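G-protein alpha subunit Galpha7 (Naegleria fowleri, PDB 6NE6) probably binds and hydrolyses GTP as the alpha subunit of a heterotrimeric G protein, switching between active and inactive states to relay signals. Local coordinates at residues A[95-99]-A[100-104]; A[136-139]-A[140-143]; A[125-128]-A[129-133]; A[43-46]-A[47-51]. All coordinates share one frame; numbering follows the deposited sequence.

Contact 1 (A[95-99]-A[100-104]); sequences DKVWD and SNLAQ. With EDO (1,2-ethanediol), chain F.
This is a local helix-capping contact at the start of helix 100-109, where the loop after helix 74-89 turns into the helix. D99 is the N-cap. Its OD1 accepts from L102 N at 2.9 Å, and the donor meets the oxygen nearly along its C-O bond. CG of D99 sits between its own backbone N and carbonyl carbon (chi1 60°), which folds the carboxylate back over the first turn. OD2 of D99 takes a hydrogen from a water, and that water accepts from ND2 of N101. The carboxylate and the N101 amide stand almost perpendicular, and the water spans them. The first helical backbone bond follows, from A103 N to D99 O at 3.0 Å and almost straight. The helix belongs to the all-helical domain that G-protein alpha subunits carry beside their Ras-like GTPase domain. W98 covers the apolar side of this turn. Its CZ2 lies 3.5 Å from CB of A103, and its CE3 lies 4.0 Å from CD2 of L102. The W98 and L102 side chains cross at about a right angle. CG1 of V97 reaches the same L102 CD2 at 4.1 Å. L102 and V97 both rest on L86 of helix 74-89, and the W98 ring stacks with Y50. A bound 1,2-ethanediol accepts from V97 N through O2 and from W98 N through O1.

Contact 2 (A[136-139]-A[140-143]); sequences DNLD and RIGK. With EDO (1,2-ethanediol), chain G.
The short helix 138-141 of the helical domain is a single turn, and this contact runs from its N-cap residue N137 to G142, the first residue past its end. N137 is also where the chain leaves the preceding helix 131-136. Its carbonyl O accepts from I141 N at 3.0 Å, in the carbonyl plane, and weakly from R140 N. The next bond runs from G142 N to L138 O at 2.8 Å, with the donor tilted 33° from the carbonyl plane. O2 of a bound 1,2-ethanediol donates to this same L138 O at 2.9 Å. The N137 and R140 side chains lie side by side and point the same way. R140 bends at chi3 (53°), which brings NH2 to 3.7 Å from CB of N137. Two waters join the polar ends. One donates to N137 OD1 at 2.6 Å and accepts from R140 NE. The other makes weak bonds to N137 OD1 and R140 NH2. ND2 of N137 turns back to Y133 O, while R140 NH1 forms a salt bridge with D152. CG1 of I141 lies over one face of the guanidinium, 3.8 Å above its plane and offset toward the rim. CG of K143 comes within 3.2 Å of D139 O. L138 packs on I106 and A107 of helix 100-109, while I141 packs on Y134 of helix 131-136 and on Y146.

Contact 3 (A[125-128]-A[129-133]); sequences FQIE and DSASY. With EDO (1,2-ethanediol), chain D.
OE1 of E128 is gripped from two sources: a salt bridge from R157 NE and a water that donates to it at 2.8 Å. The same water accepts from D129 N at 2.9 Å. It thus ties the carboxylate to the backbone amide that follows it. The E128 chain bends at chi2 (-70°), which folds the carboxylate back toward that amide. OE2 of E128 lies 3.3 Å from C1 of a bound 1,2-ethanediol. This diol donates through O2 to OE1 of Q126 at 3.0 Å, and it is also hydrogen-bonded to D19 and R221. The backbone turns directly after E128. A131 N donates to E128 O at 3.1 Å, from well above the carbonyl plane and not on a lone pair. The apolar side is small and tight. CG2 of I127 meets CB of A131 at 3.5 Å, closer than usual for two carbons. I127 places CG2 anti to its backbone N. The I127 side chain also packs on V59 and L60 of helix 39-66. A131 rests on N56 of that helix, and OD1 of N56 accepts from E128 N. The polar ends of D129 and S130 have partners beyond the turn. D129 OD2 makes a salt bridge with K249, and S130 OG is hydrogen-bonded to R155 O. The D129 side chain also lies near, without touching, a probable P-loop. The bond from A131 N to E128 O closes a type I beta turn from E128 to A131, which leads the loop after helix 113-120 into helix 131-136.

Contact 4 (A[43-46]-A[47-51]); sequences TKIK and PMIYE
Helix 39-66 is kinked at P47 and M48, whose backbone N atoms lack the regular bond to the residue four before. P47 has no hydrogen to give, and its CD lies 3.3 Å from K44 O. M48 N makes only a weak bond, to I45 O three residues back. Regular bonding resumes at I49, whose N donates to the same I45 O at 3.0 Å. Y50 N then donates to K46 O at 3.1 Å, nearly straight. The ring of P47 is tight against the residue before it, with its CD 3.4 Å from CB of K46. K46 and Y50 carry most of the side-chain contact. They lie side by side and point the same way. CG of K46 is anti to its backbone N (chi1 177°), which lays the aliphatic chain beside the phenol end of the ring. CD of K46 lies 3.7 Å from OH of Y50, and CG of K46 lies 3.8 Å from both CZ and CE2 of Y50. K46 O sits over one face of this ring, 3.6 Å above its plane and offset toward the rim. Helix 39-66 is the long first helix of the helical domain in the G-alpha fold. I45 and I49, one turn apart, cross obliquely, with CG2 of I45 4.0 Å from CD1 of I49. I45 also packs on V153 of helix 150-154, and I49 on Y146 and P148. K44 NZ forms a salt bridge with E40, and T43 OG1 is hydrogen-bonded to T39 O.

Overall arrangement
Along the chain the order is contact 4, contact 1, contact 3, contact 2. Contacts 1, 2 and 4 lie out in the helical part and form one cluster. Their centres are 12 to 13 Å apart, and each touches the other two. W98 meets both Y50 of contact 4 and L138 of contact 2. Contact 3 is nearer the centre of the molecule, about 11 Å from it, and about 20 Å from contact 1 between centres. It touches contact 2 through Y133 and R140. Contact 4 lies on helix 39-66; contacts 1 and 2 meet it at Y50, contact 3 at N52, N56, V59 and L60. Contact 3 probably lies where the helical part faces the nucleotide-binding part.

Contact 1 (A[95-99]-A[100-104])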
loop_
_atom_site.group_PDB
_atom_site.type_symbol
_atom_site.label_atom_id
_atom_site.label_comp_id
_atom_site.label_asym_id
_atom_site.label_seq_id
_atom_site.Cartn_x
_atom_site.Cartn_y
_atom_site.Cartn_z
ATOM N N ASP A 95 11.094 24.724 5.966
ATOM C CA ASP A 95 10.018 25.657 5.668
ATOM C C ASP A 95 8.758 24.936 5.213
ATOM O O ASP A 95 8.807 23.833 4.661
ATOM C CB ASP A 95 10.431 26.628 4.570
ATOM C CG ASP A 95 11.546 27.529 4.988
ATOM O OD1 ASP A 95 11.737 27.709 6.212
ATOM O OD2 ASP A 95 12.225 28.064 4.089
ATOM N N LYS A 96 7.621 25.592 5.429
ATOM C CA LYS A 96 6.360 25.153 4.844
ATOM C C LYS A 96 6.343 25.606 3.391
ATOM O O LYS A 96 6.312 26.808 3.109
ATOM C CB LYS A 96 5.172 25.718 5.615
ATOM N N VAL A 97 6.383 24.645 2.474
ATOM C CA VAL A 97 6.378 24.947 1.047
ATOM C C VAL A 97 4.955 25.068 0.495
ATOM O O VAL A 97 4.707 25.848 -0.433
ATOM C CB VAL A 97 7.173 23.857 0.304
ATOM C CG1 VAL A 97 7.131 24.076 -1.197
ATOM C CG2 VAL A 97 8.614 23.818 0.810
ATOM N N TRP A 98 4.016 24.320 1.058
ATOM C CA TRP A 98 2.649 24.323 0.555
ATOM C C TRP A 98 1.933 25.606 0.946
ATOM O O TRP A 98 1.920 25.994 2.118
ATOM C CB TRP A 98 1.892 23.124 1.113
ATOM C CG TRP A 98 0.533 22.943 0.545
ATOM C CD1 TRP A 98 -0.631 23.541 0.955
ATOM C CD2 TRP A 98 0.187 22.088 -0.540
ATOM N NE1 TRP A 98 -1.684 23.110 0.172
ATOM C CE2 TRP A 98 -1.204 22.206 -0.743
ATOM C CE3 TRP A 98 0.918 21.218 -1.356
ATOM C CZ2 TRP A 98 -1.872 21.489 -1.728
ATOM C CZ3 TRP A 98 0.252 20.512 -2.339
ATOM C CH2 TRP A 98 -1.131 20.650 -2.516
ATOM N N ASP A 99 1.335 26.266 -0.044
ATOM C CA ASP A 99 0.374 27.327 0.213
ATOM C C ASP A 99 -0.710 27.255 -0.853
ATOM O O ASP A 99 -0.712 26.361 -1.708
ATOM C CB ASP A 99 1.046 28.713 0.284
ATOM C CG ASP A 99 1.781 29.110 -0.993
ATOM O OD1 ASP A 99 1.617 28.476 -2.058
ATOM O OD2 ASP A 99 2.541 30.103 -0.927
ATOM N N SER A 100 -1.649 28.203 -0.788
ATOM C CA SER A 100 -2.762 28.202 -1.732
ATOM C C SER A 100 -2.273 28.373 -3.167
ATOM O O SER A 100 -2.830 27.774 -4.092
ATOM C CB SER A 100 -3.757 29.300 -1.364
ATOM O OG SER A 100 -4.891 29.270 -2.210
ATOM N N ASN A 101 -1.231 29.183 -3.370
ATOM C CA ASN A 101 -0.659 29.353 -4.707
ATOM C C ASN A 101 -0.186 28.022 -5.278
ATOM O O ASN A 101 -0.417 27.717 -6.456
ATOM C CB ASN A 101 0.511 30.336 -4.662
ATOM C CG ASN A 101 0.072 31.752 -4.381
ATOM O OD1 ASN A 101 -0.943 32.211 -4.899
ATOM N ND2 ASN A 101 0.833 32.454 -3.549
ATOM N N LEU A 102 0.529 27.240 -4.472
ATOM C CA LEU A 102 1.050 25.964 -4.951
ATOM C C LEU A 102 -0.077 24.988 -5.248
ATOM O O LEU A 102 -0.038 24.273 -6.256
ATOM C CB LEU A 102 2.010 25.372 -3.923
ATOM C CG LEU A 102 2.658 24.046 -4.314
ATOM C CD1 LEU A 102 3.452 24.232 -5.580
ATOM C CD2 LEU A 102 3.569 23.548 -3.199
ATOM N N ALA A 103 -1.072 24.924 -4.359
ATOM C CA ALA A 103 -2.219 24.058 -4.604
ATOM C C ALA A 103 -2.881 24.406 -5.925
ATOM O O ALA A 103 -3.218 23.514 -6.716
ATOM C CB ALA A 103 -3.221 24.190 -3.457
ATOM N N GLN A 104 -3.053 25.701 -6.190
ATOM C CA GLN A 104 -3.663 26.115 -7.450
ATOM C C GLN A 104 -2.776 25.744 -8.633
ATOM O O GLN A 104 -3.278 25.313 -9.678
ATOM C CB GLN A 104 -3.950 27.616 -7.424
ATOM C CG GLN A 104 -4.998 28.046 -6.375
ATOM C CD GLN A 104 -5.172 29.555 -6.300
ATOM O OE1 GLN A 104 -5.767 30.163 -7.190
ATOM N NE2 GLN A 104 -4.652 30.171 -5.230
HETATM C C1 EDO F . 4.548 21.128 3.184
HETATM O O1 EDO F . 4.230 22.502 3.440
HETATM C C2 EDO F . 5.949 20.835 3.701
HETATM O O2 EDO F . 6.881 21.738 3.097
HETATM O O HOH W 1 3.720 31.641 -2.910
#

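Contact 2 (A[136-139]-A[140-143])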
loop_
_atom_site.group_PDB
_atom_site.type_symbol
_atom_site.label_atom_id
_atom_site.label_comp_id
_atom_site.label_asym_id
_atom_site.label_seq_id
_atom_site.Cartn_x
_atom_site.Cartn_y
_atom_site.Cartn_z
ATOM N N ASP A 136 -7.465 14.871 -7.616
ATOM C CA ASP A 136 -8.874 15.137 -7.899
ATOM C C ASP A 136 -9.590 15.796 -6.733
ATOM O O ASP A 136 -10.687 16.329 -6.927
ATOM C CB ASP A 136 -9.611 13.844 -8.252
ATOM C CG ASP A 136 -9.310 13.359 -9.656
ATOM O OD1 ASP A 136 -8.879 14.177 -10.505
ATOM O OD2 ASP A 136 -9.540 12.155 -9.909
ATOM N N ASN A 137 -9.024 15.733 -5.522
ATOM C CA ASN A 137 -9.632 16.360 -4.353
ATOM C C ASN A 137 -8.912 17.634 -3.927
ATOM O O ASN A 137 -9.028 18.050 -2.767
ATOM C CB ASN A 137 -9.693 15.367 -3.189
ATOM C CG ASN A 137 -10.756 14.310 -3.401
ATOM O OD1 ASN A 137 -11.946 14.572 -3.223
ATOM N ND2 ASN A 137 -10.340 13.124 -3.821
ATOM N N LEU A 138 -8.200 18.287 -4.845
ATOM C CA LEU A 138 -7.442 19.469 -4.452
ATOM C C LEU A 138 -8.327 20.655 -4.077
ATOM O O LEU A 138 -7.851 21.554 -3.377
ATOM C CB LEU A 138 -6.460 19.853 -5.556
ATOM C CG LEU A 138 -5.113 19.124 -5.542
ATOM C CD1 LEU A 138 -4.321 19.459 -6.800
ATOM C CD2 LEU A 138 -4.310 19.493 -4.290
ATOM N N ASP A 139 -9.596 20.690 -4.511
ATOM C CA ASP A 139 -10.473 21.772 -4.071
ATOM C C ASP A 139 -10.601 21.782 -2.555
ATOM O O ASP A 139 -10.580 22.848 -1.929
ATOM C CB ASP A 139 -11.853 21.646 -4.722
ATOM C CG ASP A 139 -11.843 22.046 -6.182
ATOM O OD1 ASP A 139 -11.012 22.899 -6.559
ATOM O OD2 ASP A 139 -12.666 21.506 -6.952
ATOM N N ARG A 140 -10.717 20.598 -1.949
ATOM C CA ARG A 140 -10.782 20.474 -0.495
ATOM C C ARG A 140 -9.392 20.531 0.134
ATOM O O ARG A 140 -9.191 21.207 1.151
ATOM C CB ARG A 140 -11.491 19.163 -0.130
ATOM C CG ARG A 140 -11.531 18.810 1.361
ATOM C CD ARG A 140 -12.289 17.479 1.616
ATOM N NE ARG A 140 -11.768 16.375 0.806
ATOM C CZ ARG A 140 -10.712 15.640 1.151
ATOM N NH1 ARG A 140 -10.094 15.884 2.297
ATOM N NH2 ARG A 140 -10.271 14.662 0.355
ATOM N N ILE A 141 -8.426 19.803 -0.446
ATOM C CA ILE A 141 -7.113 19.648 0.183
ATOM C C ILE A 141 -6.299 20.935 0.100
ATOM O O ILE A 141 -5.456 21.198 0.962
ATOM C CB ILE A 141 -6.372 18.463 -0.465
ATOM C CG1 ILE A 141 -7.115 17.152 -0.190
ATOM C CG2 ILE A 141 -4.902 18.388 -0.004
ATOM C CD1 ILE A 141 -6.514 15.964 -0.946
ATOM N N GLY A 142 -6.518 21.745 -0.934
ATOM C CA GLY A 142 -5.799 22.996 -1.113
ATOM C C GLY A 142 -6.302 24.163 -0.297
ATOM O O GLY A 142 -5.702 25.239 -0.329
ATOM N N LYS A 143 -7.389 23.982 0.443
ATOM C CA LYS A 143 -7.929 25.067 1.252
ATOM C C LYS A 143 -6.989 25.405 2.406
ATOM O O LYS A 143 -6.324 24.532 2.971
ATOM C CB LYS A 143 -9.298 24.687 1.816
ATOM C CG LYS A 143 -10.387 24.442 0.790
ATOM C CD LYS A 143 -10.998 25.732 0.314
ATOM C CE LYS A 143 -12.298 25.479 -0.431
ATOM N NZ LYS A 143 -12.864 26.755 -0.955
HETATM C C1 EDO G . -7.739 24.434 -6.733
HETATM O O1 EDO G . -7.438 25.585 -7.548
HETATM C C2 EDO G . -6.555 24.091 -5.831
HETATM O O2 EDO G . -6.950 24.084 -4.447
HETATM O O HOH W 2 -13.103 16.394 -1.692
HETATM O O HOH W 3 -12.616 12.971 -0.607
#

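Contact 3 (A[125-128]-A[129-133])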
loop_
_atom_site.group_PDB
_atom_site.type_symbol
_atom_site.label_atom_id
_atom_site.label_comp_id
_atom_site.label_asym_id
_atom_site.label_seq_id
_atom_site.Cartn_x
_atom_site.Cartn_y
_atom_site.Cartn_z
ATOM N N PHE A 125 6.144 4.523 -14.211
ATOM C CA PHE A 125 6.795 5.538 -13.396
ATOM C C PHE A 125 6.492 5.303 -11.921
ATOM O O PHE A 125 5.638 4.490 -11.548
ATOM C CB PHE A 125 6.358 6.944 -13.833
ATOM C CG PHE A 125 6.528 7.178 -15.300
ATOM C CD1 PHE A 125 7.799 7.336 -15.842
ATOM C CD2 PHE A 125 5.428 7.221 -16.146
ATOM C CE1 PHE A 125 7.974 7.536 -17.196
ATOM C CE2 PHE A 125 5.602 7.420 -17.514
ATOM C CZ PHE A 125 6.876 7.577 -18.034
ATOM N N GLN A 126 7.208 6.034 -11.069
ATOM C CA GLN A 126 7.135 5.824 -9.626
ATOM C C GLN A 126 6.139 6.814 -9.016
ATOM O O GLN A 126 6.484 7.772 -8.329
ATOM C CB GLN A 126 8.527 5.935 -9.008
ATOM C CG GLN A 126 9.534 4.923 -9.578
ATOM C CD GLN A 126 9.116 3.471 -9.349
ATOM O OE1 GLN A 126 8.677 3.094 -8.255
ATOM N NE2 GLN A 126 9.231 2.657 -10.393
ATOM N N ILE A 127 4.866 6.518 -9.265
ATOM C CA ILE A 127 3.729 7.349 -8.881
ATOM C C ILE A 127 2.897 6.577 -7.864
ATOM O O ILE A 127 2.556 5.415 -8.097
ATOM C CB ILE A 127 2.875 7.700 -10.110
ATOM C CG1 ILE A 127 3.702 8.486 -11.126
ATOM C CG2 ILE A 127 1.653 8.512 -9.714
ATOM C CD1 ILE A 127 3.019 8.621 -12.449
ATOM N N GLU A 128 2.574 7.220 -6.744
ATOM C CA GLU A 128 1.801 6.550 -5.704
ATOM C C GLU A 128 0.445 6.118 -6.245
ATOM O O GLU A 128 -0.136 6.779 -7.111
ATOM C CB GLU A 128 1.594 7.473 -4.500
ATOM C CG GLU A 128 2.887 7.898 -3.823
ATOM C CD GLU A 128 3.564 6.750 -3.092
ATOM O OE1 GLU A 128 2.839 5.921 -2.501
ATOM O OE2 GLU A 128 4.810 6.677 -3.115
ATOM N N ASP A 129 -0.078 5.009 -5.701
ATOM C CA ASP A 129 -1.415 4.560 -6.094
ATOM C C ASP A 129 -2.463 5.652 -5.880
ATOM O O ASP A 129 -3.404 5.777 -6.671
ATOM C CB ASP A 129 -1.830 3.308 -5.312
ATOM C CG ASP A 129 -1.095 2.060 -5.755
ATOM O OD1 ASP A 129 -0.417 2.078 -6.802
ATOM O OD2 ASP A 129 -1.216 1.050 -5.041
ATOM N N SER A 130 -2.320 6.438 -4.810
ATOM C CA SER A 130 -3.298 7.446 -4.422
ATOM C C SER A 130 -3.125 8.772 -5.153
ATOM O O SER A 130 -3.820 9.725 -4.811
ATOM C CB SER A 130 -3.228 7.699 -2.909
ATOM O OG SER A 130 -1.904 8.036 -2.514
ATOM N N ALA A 131 -2.236 8.860 -6.144
ATOM C CA ALA A 131 -1.939 10.160 -6.743
ATOM C C ALA A 131 -3.181 10.820 -7.335
ATOM O O ALA A 131 -3.433 12.003 -7.087
ATOM C CB ALA A 131 -0.846 10.017 -7.797
ATOM N N SER A 132 -3.966 10.086 -8.140
ATOM C CA SER A 132 -5.118 10.729 -8.763
ATOM C C SER A 132 -6.164 11.125 -7.728
ATOM O O SER A 132 -6.813 12.165 -7.887
ATOM C CB SER A 132 -5.738 9.825 -9.835
ATOM O OG SER A 132 -6.396 8.713 -9.259
ATOM N N TYR A 133 -6.328 10.329 -6.675
ATOM C CA TYR A 133 -7.246 10.680 -5.600
ATOM C C TYR A 133 -6.906 12.049 -5.024
ATOM O O TYR A 133 -7.780 12.917 -4.885
ATOM C CB TYR A 133 -7.192 9.604 -4.509
ATOM C CG TYR A 133 -7.906 10.022 -3.236
ATOM C CD1 TYR A 133 -9.261 9.777 -3.058
ATOM C CD2 TYR A 133 -7.216 10.675 -2.219
ATOM C CE1 TYR A 133 -9.912 10.175 -1.892
ATOM C CE2 TYR A 133 -7.853 11.073 -1.058
ATOM C CZ TYR A 133 -9.198 10.821 -0.898
ATOM O OH TYR A 133 -9.825 11.217 0.257
HETATM C C1 EDO D . 5.169 3.856 -4.871
HETATM O O1 EDO D . 5.800 2.575 -4.738
HETATM C C2 EDO D . 6.009 4.737 -5.787
HETATM O O2 EDO D . 6.075 4.124 -7.081
HETATM O O HOH W 4 1.390 3.753 -3.488
#

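Contact 4 (A[43-46]-A[47-51])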
loop_
_atom_site.group_PDB
_atom_site.type_symbol
_atom_site.label_atom_id
_atom_site.label_comp_id
_atom_site.label_asym_id
_atom_site.label_seq_id
_atom_site.Cartn_x
_atom_site.Cartn_y
_atom_site.Cartn_z
ATOM N N THR A 43 -3.163 16.556 12.144
ATOM C CA THR A 43 -2.300 17.732 12.038
ATOM C C THR A 43 -0.887 17.344 11.621
ATOM O O THR A 43 -0.260 18.019 10.787
ATOM C CB THR A 43 -2.271 18.486 13.371
ATOM O OG1 THR A 43 -3.608 18.869 13.737
ATOM C CG2 THR A 43 -1.392 19.740 13.264
ATOM N N LYS A 44 -0.367 16.255 12.191
ATOM C CA LYS A 44 1.004 15.864 11.888
ATOM C C LYS A 44 1.125 15.280 10.492
ATOM O O LYS A 44 2.167 15.448 9.846
ATOM C CB LYS A 44 1.514 14.875 12.937
ATOM C CG LYS A 44 1.815 15.545 14.267
ATOM C CD LYS A 44 2.133 14.549 15.370
ATOM C CE LYS A 44 2.509 15.290 16.647
ATOM N NZ LYS A 44 2.833 14.367 17.771
ATOM N N ILE A 45 0.080 14.592 10.015
ATOM C CA ILE A 45 0.138 13.944 8.709
ATOM C C ILE A 45 -0.104 14.936 7.582
ATOM O O ILE A 45 0.318 14.679 6.443
ATOM C CB ILE A 45 -0.862 12.774 8.674
ATOM C CG1 ILE A 45 -0.434 11.709 9.681
ATOM C CG2 ILE A 45 -0.952 12.137 7.276
ATOM C CD1 ILE A 45 -1.400 10.543 9.832
ATOM N N LYS A 46 -0.719 16.088 7.882
ATOM C CA LYS A 46 -1.059 17.067 6.849
ATOM C C LYS A 46 0.118 17.461 5.960
ATOM O O LYS A 46 -0.019 17.361 4.727
ATOM C CB LYS A 46 -1.698 18.300 7.505
ATOM C CG LYS A 46 -2.027 19.411 6.516
ATOM C CD LYS A 46 -2.895 20.487 7.163
ATOM C CE LYS A 46 -2.075 21.398 8.045
ATOM N NZ LYS A 46 -2.876 22.575 8.481
ATOM N N PRO A 47 1.282 17.877 6.483
ATOM C CA PRO A 47 2.387 18.212 5.567
ATOM C C PRO A 47 2.897 17.015 4.791
ATOM O O PRO A 47 3.431 17.191 3.690
ATOM C CB PRO A 47 3.464 18.788 6.505
ATOM C CG PRO A 47 3.167 18.196 7.830
ATOM C CD PRO A 47 1.668 18.081 7.894
ATOM N N MET A 48 2.745 15.797 5.327
ATOM C CA MET A 48 3.167 14.615 4.589
ATOM C C MET A 48 2.262 14.375 3.391
ATOM O O MET A 48 2.728 13.920 2.337
ATOM C CB MET A 48 3.190 13.417 5.522
ATOM C CG MET A 48 4.089 13.677 6.730
ATOM S SD MET A 48 4.162 12.263 7.805
ATOM C CE MET A 48 5.103 12.930 9.192
ATOM N N ILE A 49 0.965 14.679 3.533
ATOM C CA ILE A 49 0.074 14.606 2.381
ATOM C C ILE A 49 0.477 15.640 1.334
ATOM O O ILE A 49 0.564 15.322 0.141
ATOM C CB ILE A 49 -1.393 14.754 2.821
ATOM C CG1 ILE A 49 -1.846 13.450 3.501
ATOM C CG2 ILE A 49 -2.284 15.081 1.618
ATOM C CD1 ILE A 49 -3.124 13.585 4.299
ATOM N N TYR A 50 0.737 16.883 1.759
ATOM C CA TYR A 50 1.237 17.898 0.833
ATOM C C TYR A 50 2.472 17.403 0.077
ATOM O O TYR A 50 2.568 17.564 -1.146
ATOM C CB TYR A 50 1.589 19.173 1.583
ATOM C CG TYR A 50 0.431 19.935 2.187
ATOM C CD1 TYR A 50 -0.852 19.824 1.681
ATOM C CD2 TYR A 50 0.642 20.784 3.265
ATOM C CE1 TYR A 50 -1.908 20.567 2.255
ATOM C CE2 TYR A 50 -0.389 21.515 3.835
ATOM C CZ TYR A 50 -1.658 21.403 3.329
ATOM O OH TYR A 50 -2.659 22.155 3.913
ATOM N N GLU A 51 3.429 16.805 0.798
ATOM C CA GLU A 51 4.669 16.357 0.158
ATOM C C GLU A 51 4.405 15.197 -0.795
ATOM O O GLU A 51 5.054 15.088 -1.847
ATOM C CB GLU A 51 5.710 15.993 1.229
ATOM C CG GLU A 51 6.253 17.242 1.901
ATOM C CD GLU A 51 7.369 16.978 2.882
ATOM O OE1 GLU A 51 7.841 15.817 2.955
ATOM O OE2 GLU A 51 7.777 17.944 3.568
#